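Protection of telomeres protein 1 (Schizosaccharomyces pombe, PDB 4HIM) binds single-stranded telomeric DNA, protects the 3' overhang at chromosome ends and regulates telomerase and telomere length. Local coordinates at residues 14-19 with 93-98. The protein carries 1 engineered substitution. Sequence-based numbering, arbitrary orientation.
Sequences HQRCSF and NVRTKI. With nucleotides of chain B.
Thr96 has OG1 placed between its backbone N and carbonyl carbon (chi1 65°), which turns the hydroxyl to the backbone of Gln15 and sends CG2 to Cys17 SG. Gln15 N donates to Thr96 OG1 at 3.1 Å, almost straight at 177°. The same hydroxyl also hydrogen-bonds to Thr12 O. Thr96 N donates to Gln15 O at 2.9 Å. His14 N reaches Thr96 O from above the carbonyl plane. Arg16 bends at chi3 (-142°), and Arg95 CG lies over one face of the Arg16 guanidinium, 3.4 Å from Arg16 NH2. The two side chains run nearly perpendicular. Tyr116 makes a cation-pi contact with Arg16. Strand 94-98 pairs antiparallel with strand 16-28, the first-to-fourth strand pairing of the OB-fold barrel in this ssDNA-binding domain of Pot1. Arg16 and Arg95 form a non-hydrogen-bonded pair; Cys17 and Val94 form a hydrogen-bonded one. Asn93 and Val94 together oppose Cys17, a G1 beta bulge at the bend in the chain. There Asn93 N donates to Ser18 OG at 3.0 Å. On the face that Val94 shares with Cys17, Val94 CG2 meets Phe19 CE2 at 4.0 Å. Lys97 NZ makes a weak 3.1 Å hydrogen bond to O6 of guanine DG2 of chain B.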
ATOM      1  N   HIS A  14       9.742 -10.514   3.143  1.00 23.64           N
ATOM      2  CA  HIS A  14       9.606 -11.744   3.918  1.00 22.13           C
ATOM      3  C   HIS A  14       9.586 -11.466   5.415  1.00 25.73           C
ATOM      4  O   HIS A  14      10.119 -12.232   6.211  1.00 24.05           O
ATOM      5  CB  HIS A  14      10.716 -12.728   3.559  1.00 20.78           C
ATOM      6  CG  HIS A  14      10.859 -12.954   2.087  1.00 23.28           C
ATOM      7  ND1 HIS A  14      12.065 -12.848   1.431  1.00 25.30           N
ATOM      8  CD2 HIS A  14       9.943 -13.269   1.142  1.00 23.95           C
ATOM      9  CE1 HIS A  14      11.888 -13.094   0.146  1.00 25.32           C
ATOM     10  NE2 HIS A  14      10.609 -13.351  -0.057  1.00 25.85           N
ATOM     11  N   GLN A  15       8.845 -10.423   5.766  1.00 23.39           N
ATOM     12  CA  GLN A  15       8.432 -10.166   7.120  1.00 28.73           C
ATOM     13  C   GLN A  15       6.948  -9.827   7.142  1.00 27.36           C
ATOM     14  O   GLN A  15       6.304  -9.749   6.105  1.00 19.89           O
ATOM     15  CB  GLN A  15       9.220  -9.001   7.694  1.00 27.90           C
ATOM     16  CG  GLN A  15       8.967  -7.706   6.986  1.00 27.55           C
ATOM     17  CD  GLN A  15       9.763  -6.571   7.577  1.00 32.56           C
ATOM     18  OE1 GLN A  15      10.759  -6.793   8.260  1.00 41.54           O
ATOM     19  NE2 GLN A  15       9.332  -5.353   7.325  1.00 27.57           N
ATOM     20  N   ARG A  16       6.452  -9.621   8.352  1.00 22.59           N
ATOM     21  CA  ARG A  16       5.151  -9.055   8.587  1.00 22.00           C
ATOM     22  C   ARG A  16       5.359  -7.646   9.108  1.00 23.09           C
ATOM     23  O   ARG A  16       6.292  -7.381   9.842  1.00 22.26           O
ATOM     24  CB  ARG A  16       4.376  -9.891   9.603  1.00 27.36           C
ATOM     25  CG  ARG A  16       3.245 -10.659   8.986  1.00 33.50           C
ATOM     26  CD  ARG A  16       2.726 -11.778   9.861  1.00 37.47           C
ATOM     27  NE  ARG A  16       2.378 -12.929   9.053  1.00 41.49           N
ATOM     28  CZ  ARG A  16       1.357 -12.966   8.209  1.00 39.21           C
ATOM     29  NH1 ARG A  16       0.560 -11.924   8.076  1.00 35.03           N
ATOM     30  NH2 ARG A  16       1.127 -14.055   7.510  1.00 41.91           N
ATOM     31  N   CYS A  17       4.485  -6.738   8.719  1.00 20.84           N
ATOM     32  CA  CYS A  17       4.609  -5.368   9.133  1.00 17.88           C
ATOM     33  C   CYS A  17       3.276  -4.653   9.163  1.00 19.92           C
ATOM     34  O   CYS A  17       2.262  -5.174   8.731  1.00 22.60           O
ATOM     35  CB  CYS A  17       5.540  -4.626   8.198  1.00 23.95           C
ATOM     36  SG  CYS A  17       4.951  -4.613   6.523  1.00 25.73           S
ATOM     37  N   SER A  18       3.313  -3.440   9.682  1.00 21.73           N
ATOM     38  CA  SER A  18       2.128  -2.608   9.777  1.00 21.81           C
ATOM     39  C   SER A  18       2.492  -1.166   9.443  1.00 20.81           C
ATOM     40  O   SER A  18       3.565  -0.696   9.809  1.00 22.69           O
ATOM     41  CB  SER A  18       1.536  -2.700  11.182  1.00 24.29           C
ATOM     42  OG  SER A  18       1.392  -4.048  11.588  1.00 19.02           O
ATOM     43  N   PHE A  19       1.604  -0.470   8.743  1.00 19.74           N
ATOM     44  CA  PHE A  19       1.887   0.893   8.305  1.00 19.86           C
ATOM     45  C   PHE A  19       0.622   1.698   8.021  1.00 21.78           C
ATOM     46  O   PHE A  19      -0.420   1.135   7.703  1.00 21.26           O
ATOM     47  CB  PHE A  19       2.808   0.895   7.080  1.00 19.31           C
ATOM     48  CG  PHE A  19       2.325   0.031   5.947  1.00 20.14           C
ATOM     49  CD1 PHE A  19       1.400   0.510   5.038  1.00 19.14           C
ATOM     50  CD2 PHE A  19       2.810  -1.254   5.782  1.00 21.37           C
ATOM     51  CE1 PHE A  19       0.963  -0.279   3.996  1.00 22.46           C
ATOM     52  CE2 PHE A  19       2.376  -2.045   4.742  1.00 21.95           C
ATOM     53  CZ  PHE A  19       1.450  -1.555   3.849  1.00 21.29           C
ATOM     54  N   ASN A  93      -0.077  -6.167  10.147  1.00 20.91           N
ATOM     55  CA  ASN A  93       0.349  -7.553  10.207  1.00 22.02           C
ATOM     56  C   ASN A  93       0.330  -8.209   8.835  1.00 21.08           C
ATOM     57  O   ASN A  93       0.112  -9.410   8.710  1.00 25.13           O
ATOM     58  CB  ASN A  93      -0.511  -8.334  11.200  1.00 23.12           C
ATOM     59  CG  ASN A  93      -0.302  -7.875  12.627  1.00 28.03           C
ATOM     60  OD1 ASN A  93       0.793  -7.462  12.998  1.00 28.48           O
ATOM     61  ND2 ASN A  93      -1.351  -7.945  13.432  1.00 28.54           N
ATOM     62  N   VAL A  94       0.609  -7.436   7.792  1.00 22.18           N
ATOM     63  CA  VAL A  94       0.651  -7.962   6.419  1.00 20.25           C
ATOM     64  C   VAL A  94       2.041  -8.511   6.029  1.00 21.97           C
ATOM     65  O   VAL A  94       3.011  -8.091   6.603  1.00 22.31           O
ATOM     66  CB  VAL A  94       0.207  -6.879   5.423  1.00 22.27           C
ATOM     67  CG1 VAL A  94      -1.117  -6.282   5.846  1.00 21.13           C
ATOM     68  CG2 VAL A  94       1.230  -5.800   5.333  1.00 22.42           C
ATOM     69  N   ARG A  95       2.065  -9.402   5.052  1.00 20.75           N
ATOM     70  CA  ARG A  95       3.283 -10.045   4.626  1.00 18.55           C
ATOM     71  C   ARG A  95       3.907  -9.258   3.502  1.00 23.56           C
ATOM     72  O   ARG A  95       3.216  -8.714   2.656  1.00 23.28           O
ATOM     73  CB  ARG A  95       3.000 -11.455   4.114  1.00 26.64           C
ATOM     74  CG  ARG A  95       2.997 -12.529   5.166  1.00 34.15           C
ATOM     75  CD  ARG A  95       4.316 -12.577   5.924  1.00 30.95           C
ATOM     76  NE  ARG A  95       5.375 -13.273   5.207  1.00 34.74           N
ATOM     77  CZ  ARG A  95       6.439 -13.792   5.807  1.00 34.57           C
ATOM     78  NH1 ARG A  95       6.551 -13.688   7.117  1.00 29.71           N
ATOM     79  NH2 ARG A  95       7.375 -14.409   5.108  1.00 29.91           N
ATOM     80  N   THR A  96       5.229  -9.234   3.487  1.00 18.36           N
ATOM     81  CA  THR A  96       5.945  -8.670   2.376  1.00 19.71           C
ATOM     82  C   THR A  96       6.622  -9.805   1.641  1.00 23.40           C
ATOM     83  O   THR A  96       6.959 -10.828   2.216  1.00 19.79           O
ATOM     84  CB  THR A  96       7.017  -7.664   2.816  1.00 23.23           C
ATOM     85  OG1 THR A  96       8.023  -8.350   3.554  1.00 20.23           O
ATOM     86  CG2 THR A  96       6.434  -6.559   3.659  1.00 19.25           C
ATOM     87  N   LYS A  97       6.805  -9.610   0.350  1.00 20.30           N
ATOM     88  CA  LYS A  97       7.634 -10.502  -0.435  1.00 22.55           C
ATOM     89  C   LYS A  97       8.290  -9.744  -1.575  1.00 20.79           C
ATOM     90  O   LYS A  97       8.108  -8.541  -1.718  1.00 19.72           O
ATOM     91  CB  LYS A  97       6.802 -11.655  -0.988  1.00 23.16           C
ATOM     92  CG  LYS A  97       5.787 -11.236  -2.029  1.00 25.34           C
ATOM     93  CD  LYS A  97       4.901 -12.396  -2.432  1.00 29.66           C
ATOM     94  CE  LYS A  97       5.158 -12.807  -3.863  1.00 35.57           C
ATOM     95  NZ  LYS A  97       4.886 -14.245  -4.078  1.00 42.06           N
ATOM     96  N   ILE A  98       9.053 -10.468  -2.379  1.00 22.97           N
ATOM     97  CA  ILE A  98       9.650  -9.931  -3.587  1.00 25.90           C
ATOM     98  C   ILE A  98       9.008 -10.599  -4.795  1.00 28.67           C
ATOM     99  O   ILE A  98       8.774 -11.806  -4.784  1.00 30.56           O
ATOM    100  CB  ILE A  98      11.163 -10.204  -3.602  1.00 28.92           C
ATOM    101  CG1 ILE A  98      11.850  -9.437  -2.479  1.00 31.94           C
ATOM    102  CG2 ILE A  98      11.765  -9.835  -4.931  1.00 36.19           C
ATOM    103  CD1 ILE A  98      11.995  -7.982  -2.754  1.00 28.51           C
TER
ATOM    104  P    DG B   2      -2.923 -17.832  -9.989  1.00 48.87           P
ATOM    105  OP1  DG B   2      -4.170 -18.205  -9.295  1.00 53.49           O
ATOM    106  OP2  DG B   2      -2.732 -18.212 -11.402  1.00 51.16           O
ATOM    107  O5'  DG B   2      -2.717 -16.254  -9.904  1.00 42.38           O
ATOM    108  C5'  DG B   2      -3.851 -15.399  -9.890  1.00 38.56           C
ATOM    109  C4'  DG B   2      -3.524 -14.062 -10.522  1.00 37.10           C
ATOM    110  O4'  DG B   2      -2.838 -13.215  -9.566  1.00 36.08           O
ATOM    111  C3'  DG B   2      -2.604 -14.168 -11.726  1.00 41.27           C
ATOM    112  O3'  DG B   2      -2.907 -13.140 -12.646  1.00 42.79           O
ATOM    113  C2'  DG B   2      -1.220 -13.984 -11.114  1.00 37.72           C
ATOM    114  C1'  DG B   2      -1.494 -13.025  -9.960  1.00 34.79           C
ATOM    115  N9   DG B   2      -0.633 -13.268  -8.811  1.00 33.82           N
ATOM    116  C8   DG B   2      -0.526 -14.437  -8.104  1.00 36.07           C
ATOM    117  N7   DG B   2       0.326 -14.371  -7.126  1.00 32.38           N
ATOM    118  C5   DG B   2       0.817 -13.080  -7.187  1.00 27.24           C
ATOM    119  C6   DG B   2       1.774 -12.438  -6.372  1.00 29.26           C
ATOM    120  O6   DG B   2       2.388 -12.900  -5.408  1.00 25.45           O
ATOM    121  N1   DG B   2       1.988 -11.127  -6.776  1.00 26.17           N
ATOM    122  C2   DG B   2       1.356 -10.516  -7.831  1.00 31.68           C
ATOM    123  N2   DG B   2       1.696  -9.243  -8.065  1.00 33.46           N
ATOM    124  N3   DG B   2       0.455 -11.108  -8.600  1.00 29.97           N
ATOM    125  C4   DG B   2       0.238 -12.387  -8.220  1.00 29.28           C
TER
HETATM  126  O   HOH W   1       3.472  -5.215  12.973  1.00 34.81           O